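Local structure of Lin1840 protein (Listeria innocua serovar 6a, 4ZOC) at residues H94-V99 with N410-E415; S122-T127 with N182-A187. The protein probably hydrolyses terminal, non-reducing beta-D-glucosyl residues with release of beta-D-glucose, as a family 3 glycoside hydrolase linked to beta-1,2-glucan metabolism. The protein carries 2 engineered substitutions. One frame throughout, in Å; residues are numbered along the deposited sequence.

Contact 1. Residues H94-V99 with N410-E415; sequences HGYKTV and NVYGEE
The Tyr96 ring overlaps the ring of Tyr412 in an offset stack, the centroids 4.5 Å apart and the planes tilted by 29°. Tyr96 CE1 makes the closest approach, 3.3 Å from Tyr412 CG, while Tyr412 CB sits over the Tyr96 face as a CH-pi contact. With CG anti to the backbone N (chi1 -169°), Tyr96 brings its ring back against the face of the Tyr412 ring, although its CB starts out away from 410-415. Val411 CG1 lies over the opposite face of the Tyr412 ring. Both hydroxyls are tied elsewhere: Tyr96 OH to Asp129 and His131, Tyr412 OH to Ser63 O. Two loops meet here, one following strand 87-90 of the family 3 TIM barrel, the other following strand 393-397 of the C-terminal domain, so the stack bridges the domain interface. Lys97, bent at chi2 (-93°), donates a hydrogen bond of 2.6 Å from NZ to Tyr412 O, lying in the carbonyl plane, and a longer salt bridge joins the same NZ to Glu414 OE2 at 3.5 Å. The 410-415 loop is braced by an Asx motif, Asn410 OD1 accepting from Gly413 N at 2.9 Å, with the donor above the carbonyl plane. Val99 CG2 packs 3.5 Å from Asn410 OD1 and against Gly413 CA. One water links Tyr96 O, Asn410 OD1 and Tyr412 N; a second connects Lys97 O with Glu414 N.

Contact 2. Residues S122-T127 with N182-A187; sequences SALEAT and NLEQMA
Met186 lies against the helix face formed by Ala123 and Ala126, and with the turn's carbonyl oxygens it makes the close-packed part of the contact. Its CG takes the crowded position between the backbone N and the carbonyl carbon (chi1 70°), and a bend at chi3 (-53°) lays the methyl CE beside Ala126 CB. Met186 SD rests 3.8 Å from Ala126 CB, while Met186 CG packs 3.9 Å from Ala123 CB; the small alanines let the thioether come close to the helix backbone. Glu184 O presses on the Ala123 peptide, 3.2 Å from Ala123 C, without bonding to Leu124 N. Thr127 CB is 3.3 Å from Leu183 O, and Thr127 CG2 reaches Gln185 O and Met186 CB. Thr127 OG1 turns back and bonds Ala123 O at 2.7 Å, so this oxygen accepts from both Thr127 N and OG1. The type I turn Asn182 to Gln185, closed by Gln185 N to Asn182 O, carries the Leu183 and Glu184 carbonyls that face the helix. The looser side is toward solvent, where the exposed Glu184, extended beyond CG, runs alongside Leu124; Leu124 CD1 is 3.6 Å from Glu184 OE1. Arg354 bonds Thr127 OG1, and Arg347 bonds Gln185 O. In the TIM barrel, the turn and Met186 lead from helix 158-173 into strand 187-193, packing against helix 112-128, with Met186 also touching Thr134 of the adjacent parallel strand 133-134.

Overall arrangement
The centres of contacts 1 and 2 lie about 15 Å apart, on the same side of the chain's centre. Along the sequence contact 2 is nested within contact 1: 94-99, 122-127 and 182-187 all belong to the TIM-barrel domain, and 410-415 follows much later in the C-terminal domain. Glu125 of helix 112-128 joins the two, its OE1 probably bonded to Lys97 N and its OE2 to Thr98 OG1, while Ser122 packs on Gly95. Thus one helix has 182-187 packed on one part of its surface, within the barrel, and the 94-99 loop on another, so helix 112-128 is tied through Glu125 to the loop that meets the C-terminal domain.

Contact 1. Residues H94-V99 with N410-E415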
ATOM      1  N   HIS A  94     -23.045  -8.449  14.186  1.00  7.01           N
ATOM      2  CA  HIS A  94     -22.808  -7.988  15.581  1.00  7.05           C
ATOM      3  C   HIS A  94     -24.123  -7.837  16.278  1.00  7.60           C
ATOM      4  O   HIS A  94     -24.376  -6.858  17.027  1.00 10.63           O
ATOM      5  CB  HIS A  94     -21.961  -6.703  15.638  1.00  7.09           C
ATOM      6  CG  HIS A  94     -22.539  -5.548  14.872  1.00  6.46           C
ATOM      7  ND1 HIS A  94     -23.106  -4.464  15.489  1.00  6.93           N
ATOM      8  CD2 HIS A  94     -22.557  -5.267  13.558  1.00  7.12           C
ATOM      9  CE1 HIS A  94     -23.525  -3.597  14.591  1.00  7.05           C
ATOM     10  NE2 HIS A  94     -23.228  -4.073  13.404  1.00  8.16           N
ATOM     11  N   GLY A  95     -24.943  -8.860  16.106  1.00  7.14           N
ATOM     12  CA  GLY A  95     -26.238  -8.884  16.754  1.00  7.30           C
ATOM     13  C   GLY A  95     -27.357  -9.002  15.739  1.00  8.20           C
ATOM     14  O   GLY A  95     -27.211  -8.592  14.537  1.00 10.56           O
ATOM     15  N   TYR A  96     -28.485  -9.576  16.225  1.00  8.67           N
ATOM     16  CA  TYR A  96     -29.648  -9.748  15.445  1.00  8.32           C
ATOM     17  C   TYR A  96     -30.597  -8.578  15.638  1.00 10.07           C
ATOM     18  O   TYR A  96     -30.534  -7.580  14.890  1.00 11.38           O
ATOM     19  CB  TYR A  96     -30.315 -11.148  15.658  1.00  8.17           C
ATOM     20  CG  TYR A  96     -31.380 -11.427  14.634  1.00  8.32           C
ATOM     21  CD1 TYR A  96     -31.048 -11.697  13.304  1.00  9.12           C
ATOM     22  CD2 TYR A  96     -32.718 -11.487  14.968  1.00  9.84           C
ATOM     23  CE1 TYR A  96     -31.998 -11.927  12.358  1.00  9.11           C
ATOM     24  CE2 TYR A  96     -33.680 -11.740  14.037  1.00  8.74           C
ATOM     25  CZ  TYR A  96     -33.327 -11.931  12.685  1.00 10.17           C
ATOM     26  OH  TYR A  96     -34.281 -12.154  11.724  1.00  9.34           O
ATOM     27  N   LYS A  97     -31.497  -8.674  16.627  1.00 11.07           N
ATOM     28  CA  LYS A  97     -32.369  -7.537  17.024  1.00 10.30           C
ATOM     29  C   LYS A  97     -31.771  -6.762  18.169  1.00 10.25           C
ATOM     30  O   LYS A  97     -31.866  -5.495  18.164  1.00 10.63           O
ATOM     31  CB  LYS A  97     -33.794  -7.973  17.386  1.00 12.91           C
ATOM     32  CG  LYS A  97     -34.496  -8.479  16.170  1.00 15.88           C
ATOM     33  CD  LYS A  97     -35.282  -7.417  15.474  1.00 22.06           C
ATOM     34  CE  LYS A  97     -35.826  -8.005  14.178  1.00 25.77           C
ATOM     35  NZ  LYS A  97     -36.218  -6.823  13.319  1.00 26.31           N
ATOM     36  N   THR A  98     -31.134  -7.456  19.124  1.00  8.59           N
ATOM     37  CA  THR A  98     -30.310  -6.774  20.107  1.00  8.77           C
ATOM     38  C   THR A  98     -28.931  -6.523  19.487  1.00  9.60           C
ATOM     39  O   THR A  98     -28.158  -7.503  19.241  1.00  9.14           O
ATOM     40  CB  THR A  98     -30.164  -7.550  21.437  1.00  9.65           C
ATOM     41  OG1 THR A  98     -31.460  -7.952  21.901  1.00  9.12           O
ATOM     42  CG2 THR A  98     -29.436  -6.622  22.510  1.00  9.51           C
ATOM     43  N   VAL A  99     -28.650  -5.256  19.144  1.00  8.26           N
ATOM     44  CA  VAL A  99     -27.457  -4.951  18.376  1.00  7.17           C
ATOM     45  C   VAL A  99     -26.336  -4.616  19.355  1.00  7.55           C
ATOM     46  O   VAL A  99     -26.486  -3.797  20.248  1.00  7.98           O
ATOM     47  CB  VAL A  99     -27.661  -3.844  17.343  1.00  7.34           C
ATOM     48  CG1 VAL A  99     -26.405  -3.626  16.470  1.00  8.07           C
ATOM     49  CG2 VAL A  99     -28.854  -4.117  16.497  1.00  8.82           C
ATOM     50  N   ASN A 410     -25.944  -3.895  10.079  1.00 13.53           N
ATOM     51  CA  ASN A 410     -27.079  -4.109  10.966  1.00 13.42           C
ATOM     52  C   ASN A 410     -28.343  -4.326  10.115  1.00 12.36           C
ATOM     53  O   ASN A 410     -29.039  -3.398   9.771  1.00 14.71           O
ATOM     54  CB  ASN A 410     -27.243  -2.910  11.894  1.00 12.38           C
ATOM     55  CG  ASN A 410     -28.554  -2.935  12.579  1.00 12.58           C
ATOM     56  OD1 ASN A 410     -28.998  -3.987  13.010  1.00 11.63           O
ATOM     57  ND2 ASN A 410     -29.212  -1.802  12.633  1.00 13.94           N
ATOM     58  N   VAL A 411     -28.582  -5.556   9.712  1.00 12.34           N
ATOM     59  CA  VAL A 411     -29.613  -5.927   8.739  1.00 15.29           C
ATOM     60  C   VAL A 411     -30.983  -6.015   9.386  1.00 16.07           C
ATOM     61  O   VAL A 411     -31.988  -5.733   8.723  1.00 13.90           O
ATOM     62  CB  VAL A 411     -29.219  -7.224   7.969  1.00 15.56           C
ATOM     63  CG1 VAL A 411     -30.282  -7.719   7.011  1.00 16.57           C
ATOM     64  CG2 VAL A 411     -27.932  -6.988   7.169  1.00 20.72           C
ATOM     65  N   TYR A 412     -31.026  -6.352  10.678  1.00 12.10           N
ATOM     66  CA  TYR A 412     -32.269  -6.709  11.339  1.00 11.38           C
ATOM     67  C   TYR A 412     -32.649  -5.844  12.529  1.00 12.67           C
ATOM     68  O   TYR A 412     -33.802  -5.828  12.902  1.00 14.37           O
ATOM     69  CB  TYR A 412     -32.208  -8.174  11.763  1.00 10.56           C
ATOM     70  CG  TYR A 412     -32.104  -9.113  10.583  1.00 12.30           C
ATOM     71  CD1 TYR A 412     -33.246  -9.518   9.882  1.00 14.83           C
ATOM     72  CD2 TYR A 412     -30.857  -9.623  10.180  1.00 12.23           C
ATOM     73  CE1 TYR A 412     -33.127 -10.403   8.801  1.00 15.58           C
ATOM     74  CE2 TYR A 412     -30.715 -10.494   9.064  1.00  9.80           C
ATOM     75  CZ  TYR A 412     -31.878 -10.886   8.392  1.00 14.01           C
ATOM     76  OH  TYR A 412     -31.873 -11.732   7.311  1.00 14.92           O
ATOM     77  N   GLY A 413     -31.718  -5.063  13.055  1.00 12.58           N
ATOM     78  CA  GLY A 413     -31.951  -4.255  14.233  1.00 11.56           C
ATOM     79  C   GLY A 413     -32.651  -2.951  13.880  1.00 12.76           C
ATOM     80  O   GLY A 413     -32.467  -2.382  12.771  1.00 13.16           O
ATOM     81  N   GLU A 414     -33.461  -2.481  14.793  1.00  9.49           N
ATOM     82  CA  GLU A 414     -34.296  -1.297  14.554  1.00 12.07           C
ATOM     83  C   GLU A 414     -33.847  -0.096  15.407  1.00 10.20           C
ATOM     84  O   GLU A 414     -33.686  -0.157  16.645  1.00  9.87           O
ATOM     85  CB  GLU A 414     -35.786  -1.597  14.811  1.00 14.04           C
ATOM     86  CG  GLU A 414     -36.291  -2.814  14.019  1.00 17.44           C
ATOM     87  CD  GLU A 414     -37.710  -3.156  14.342  1.00 20.73           C
ATOM     88  OE1 GLU A 414     -38.572  -2.315  14.008  1.00 21.46           O
ATOM     89  OE2 GLU A 414     -37.961  -4.247  14.945  1.00 26.56           O
ATOM     90  N   GLU A 415     -33.755   1.051  14.742  1.00 10.84           N
ATOM     91  CA  GLU A 415     -33.380   2.259  15.436  1.00  9.10           C
ATOM     92  C   GLU A 415     -34.362   2.702  16.561  1.00  9.69           C
ATOM     93  O   GLU A 415     -33.935   3.212  17.585  1.00 11.25           O
ATOM     94  CB  GLU A 415     -33.051   3.406  14.453  1.00 10.24           C
ATOM     95  CG  GLU A 415     -31.730   3.148  13.752  1.00 10.45           C
ATOM     96  CD  GLU A 415     -31.311   4.222  12.806  1.00 12.70           C
ATOM     97  OE1 GLU A 415     -32.085   5.168  12.648  1.00 14.42           O
ATOM     98  OE2 GLU A 415     -30.213   4.089  12.165  1.00 11.13           O
TER
HETATM   99  O   HOH W   1     -28.909  -6.787  12.789  1.00 14.65           O
HETATM  100  O   HOH W   2     -33.776  -3.827  17.230  1.00 11.42           O

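Contact 2. Residues S122-T127 with N182-A187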
ATOM      1  N   SER A 122     -26.758 -13.401  19.645  1.00  9.64           N
ATOM      2  CA  SER A 122     -27.045 -13.265  18.245  1.00  7.35           C
ATOM      3  C   SER A 122     -27.717 -14.546  17.755  1.00  7.78           C
ATOM      4  O   SER A 122     -28.722 -14.492  17.061  1.00  8.06           O
ATOM      5  CB  SER A 122     -25.747 -13.081  17.506  1.00  6.58           C
ATOM      6  OG  SER A 122     -25.170 -11.775  17.776  1.00  7.68           O
ATOM      7  N   ALA A 123     -27.108 -15.684  18.096  1.00  7.86           N
ATOM      8  CA  ALA A 123     -27.646 -16.993  17.674  1.00  8.75           C
ATOM      9  C   ALA A 123     -28.983 -17.317  18.332  1.00  7.05           C
ATOM     10  O   ALA A 123     -29.852 -17.835  17.674  1.00  6.81           O
ATOM     11  CB  ALA A 123     -26.670 -18.115  17.930  1.00  8.84           C
ATOM     12  N   LEU A 124     -29.137 -16.962  19.603  1.00  8.19           N
ATOM     13  CA  LEU A 124     -30.429 -17.160  20.292  1.00  7.77           C
ATOM     14  C   LEU A 124     -31.546 -16.463  19.509  1.00  8.31           C
ATOM     15  O   LEU A 124     -32.611 -17.023  19.247  1.00  9.01           O
ATOM     16  CB  LEU A 124     -30.281 -16.568  21.742  1.00  7.80           C
ATOM     17  CG  LEU A 124     -31.617 -16.441  22.500  1.00 10.14           C
ATOM     18  CD1 LEU A 124     -32.054 -17.808  22.987  1.00 10.86           C
ATOM     19  CD2 LEU A 124     -31.493 -15.440  23.604  1.00 11.05           C
ATOM     20  N   GLU A 125     -31.284 -15.220  19.138  1.00  8.57           N
ATOM     21  CA  GLU A 125     -32.255 -14.421  18.397  1.00  8.49           C
ATOM     22  C   GLU A 125     -32.452 -14.806  16.941  1.00  8.39           C
ATOM     23  O   GLU A 125     -33.588 -14.899  16.472  1.00 10.85           O
ATOM     24  CB  GLU A 125     -31.864 -12.923  18.509  1.00  8.73           C
ATOM     25  CG  GLU A 125     -31.954 -12.392  19.951  1.00  9.87           C
ATOM     26  CD  GLU A 125     -31.788 -10.909  20.024  1.00  9.29           C
ATOM     27  OE1 GLU A 125     -31.234 -10.316  19.059  1.00 10.62           O
ATOM     28  OE2 GLU A 125     -32.215 -10.309  21.056  1.00 10.40           O
ATOM     29  N   ALA A 126     -31.333 -15.085  16.249  1.00  8.09           N
ATOM     30  CA  ALA A 126     -31.347 -15.379  14.843  1.00  9.21           C
ATOM     31  C   ALA A 126     -32.049 -16.722  14.645  1.00  8.14           C
ATOM     32  O   ALA A 126     -32.869 -16.841  13.715  1.00  7.52           O
ATOM     33  CB  ALA A 126     -29.939 -15.451  14.277  1.00  9.85           C
ATOM     34  N   THR A 127     -31.782 -17.691  15.520  1.00  7.72           N
ATOM     35  CA  THR A 127     -32.505 -18.989  15.396  1.00  8.73           C
ATOM     36  C   THR A 127     -33.970 -18.830  15.673  1.00  9.07           C
ATOM     37  O   THR A 127     -34.779 -19.547  15.095  1.00  9.49           O
ATOM     38  CB  THR A 127     -31.862 -20.072  16.278  1.00  8.45           C
ATOM     39  OG1 THR A 127     -31.855 -19.674  17.668  1.00 10.38           O
ATOM     40  CG2 THR A 127     -30.426 -20.370  15.807  1.00 10.25           C
ATOM     41  N   ASN A 182     -28.963 -28.663  19.569  1.00 12.99           N
ATOM     42  CA  ASN A 182     -28.888 -27.393  20.201  1.00 12.83           C
ATOM     43  C   ASN A 182     -29.427 -26.325  19.212  1.00 12.54           C
ATOM     44  O   ASN A 182     -28.660 -25.637  18.535  1.00 12.22           O
ATOM     45  CB  ASN A 182     -27.404 -27.071  20.556  1.00 13.97           C
ATOM     46  CG  ASN A 182     -26.788 -28.053  21.537  1.00 16.30           C
ATOM     47  OD1 ASN A 182     -25.551 -28.234  21.629  1.00 17.42           O
ATOM     48  ND2 ASN A 182     -27.626 -28.724  22.237  1.00 15.97           N
ATOM     49  N   LEU A 183     -30.747 -26.151  19.180  1.00 10.46           N
ATOM     50  CA  LEU A 183     -31.392 -25.339  18.163  1.00 12.18           C
ATOM     51  C   LEU A 183     -31.463 -23.853  18.452  1.00 10.29           C
ATOM     52  O   LEU A 183     -32.046 -23.092  17.638  1.00 11.89           O
ATOM     53  CB  LEU A 183     -32.812 -25.884  17.893  1.00 12.77           C
ATOM     54  CG  LEU A 183     -32.928 -27.398  17.589  1.00 14.88           C
ATOM     55  CD1 LEU A 183     -34.313 -27.760  17.094  1.00 15.71           C
ATOM     56  CD2 LEU A 183     -31.847 -27.911  16.625  1.00 15.62           C
ATOM     57  N   GLU A 184     -30.794 -23.428  19.516  1.00 11.19           N
ATOM     58  CA  GLU A 184     -30.574 -21.977  19.791  1.00 11.64           C
ATOM     59  C   GLU A 184     -29.160 -21.504  19.400  1.00 11.87           C
ATOM     60  O   GLU A 184     -28.867 -20.310  19.441  1.00 10.34           O
ATOM     61  CB  GLU A 184     -30.740 -21.641  21.278  1.00 12.04           C
ATOM     62  CG  GLU A 184     -32.182 -21.810  21.761  1.00 14.44           C
ATOM     63  CD  GLU A 184     -32.341 -21.598  23.267  1.00 19.86           C
ATOM     64  OE1 GLU A 184     -31.346 -21.172  23.948  1.00 20.26           O
ATOM     65  OE2 GLU A 184     -33.476 -21.841  23.767  1.00 19.76           O
ATOM     66  N   GLN A 185     -28.318 -22.459  19.045  1.00 11.22           N
ATOM     67  CA  GLN A 185     -27.026 -22.217  18.358  1.00 11.51           C
ATOM     68  C   GLN A 185     -27.202 -22.378  16.865  1.00 11.67           C
ATOM     69  O   GLN A 185     -28.179 -22.974  16.384  1.00  8.94           O
ATOM     70  CB  GLN A 185     -26.027 -23.274  18.785  1.00 14.08           C
ATOM     71  CG  GLN A 185     -25.863 -23.517  20.250  1.00 19.15           C
ATOM     72  CD  GLN A 185     -25.379 -22.375  21.016  1.00 20.67           C
ATOM     73  OE1 GLN A 185     -25.597 -22.343  22.211  1.00 33.09           O
ATOM     74  NE2 GLN A 185     -24.740 -21.396  20.374  1.00 24.87           N
ATOM     75  N   MET A 186     -26.250 -21.840  16.094  1.00 11.60           N
ATOM     76  CA  MET A 186     -26.352 -21.854  14.642  1.00  9.71           C
ATOM     77  C   MET A 186     -24.960 -22.068  14.038  1.00 10.00           C
ATOM     78  O   MET A 186     -23.943 -21.927  14.722  1.00 11.54           O
ATOM     79  CB  MET A 186     -26.938 -20.538  14.152  1.00  9.54           C
ATOM     80  CG  MET A 186     -26.043 -19.307  14.280  1.00 10.84           C
ATOM     81  SD  MET A 186     -26.913 -17.756  14.040  1.00 11.38           S
ATOM     82  CE  MET A 186     -27.718 -17.986  12.488  1.00 10.06           C
ATOM     83  N   ALA A 187     -24.913 -22.403  12.757  1.00  9.49           N
ATOM     84  CA  ALA A 187     -23.640 -22.527  12.055  1.00  7.62           C
ATOM     85  C   ALA A 187     -23.035 -21.148  11.782  1.00  7.78           C
ATOM     86  O   ALA A 187     -23.718 -20.192  11.383  1.00  7.61           O
ATOM     87  CB  ALA A 187     -23.792 -23.284  10.787  1.00  7.67           C
TER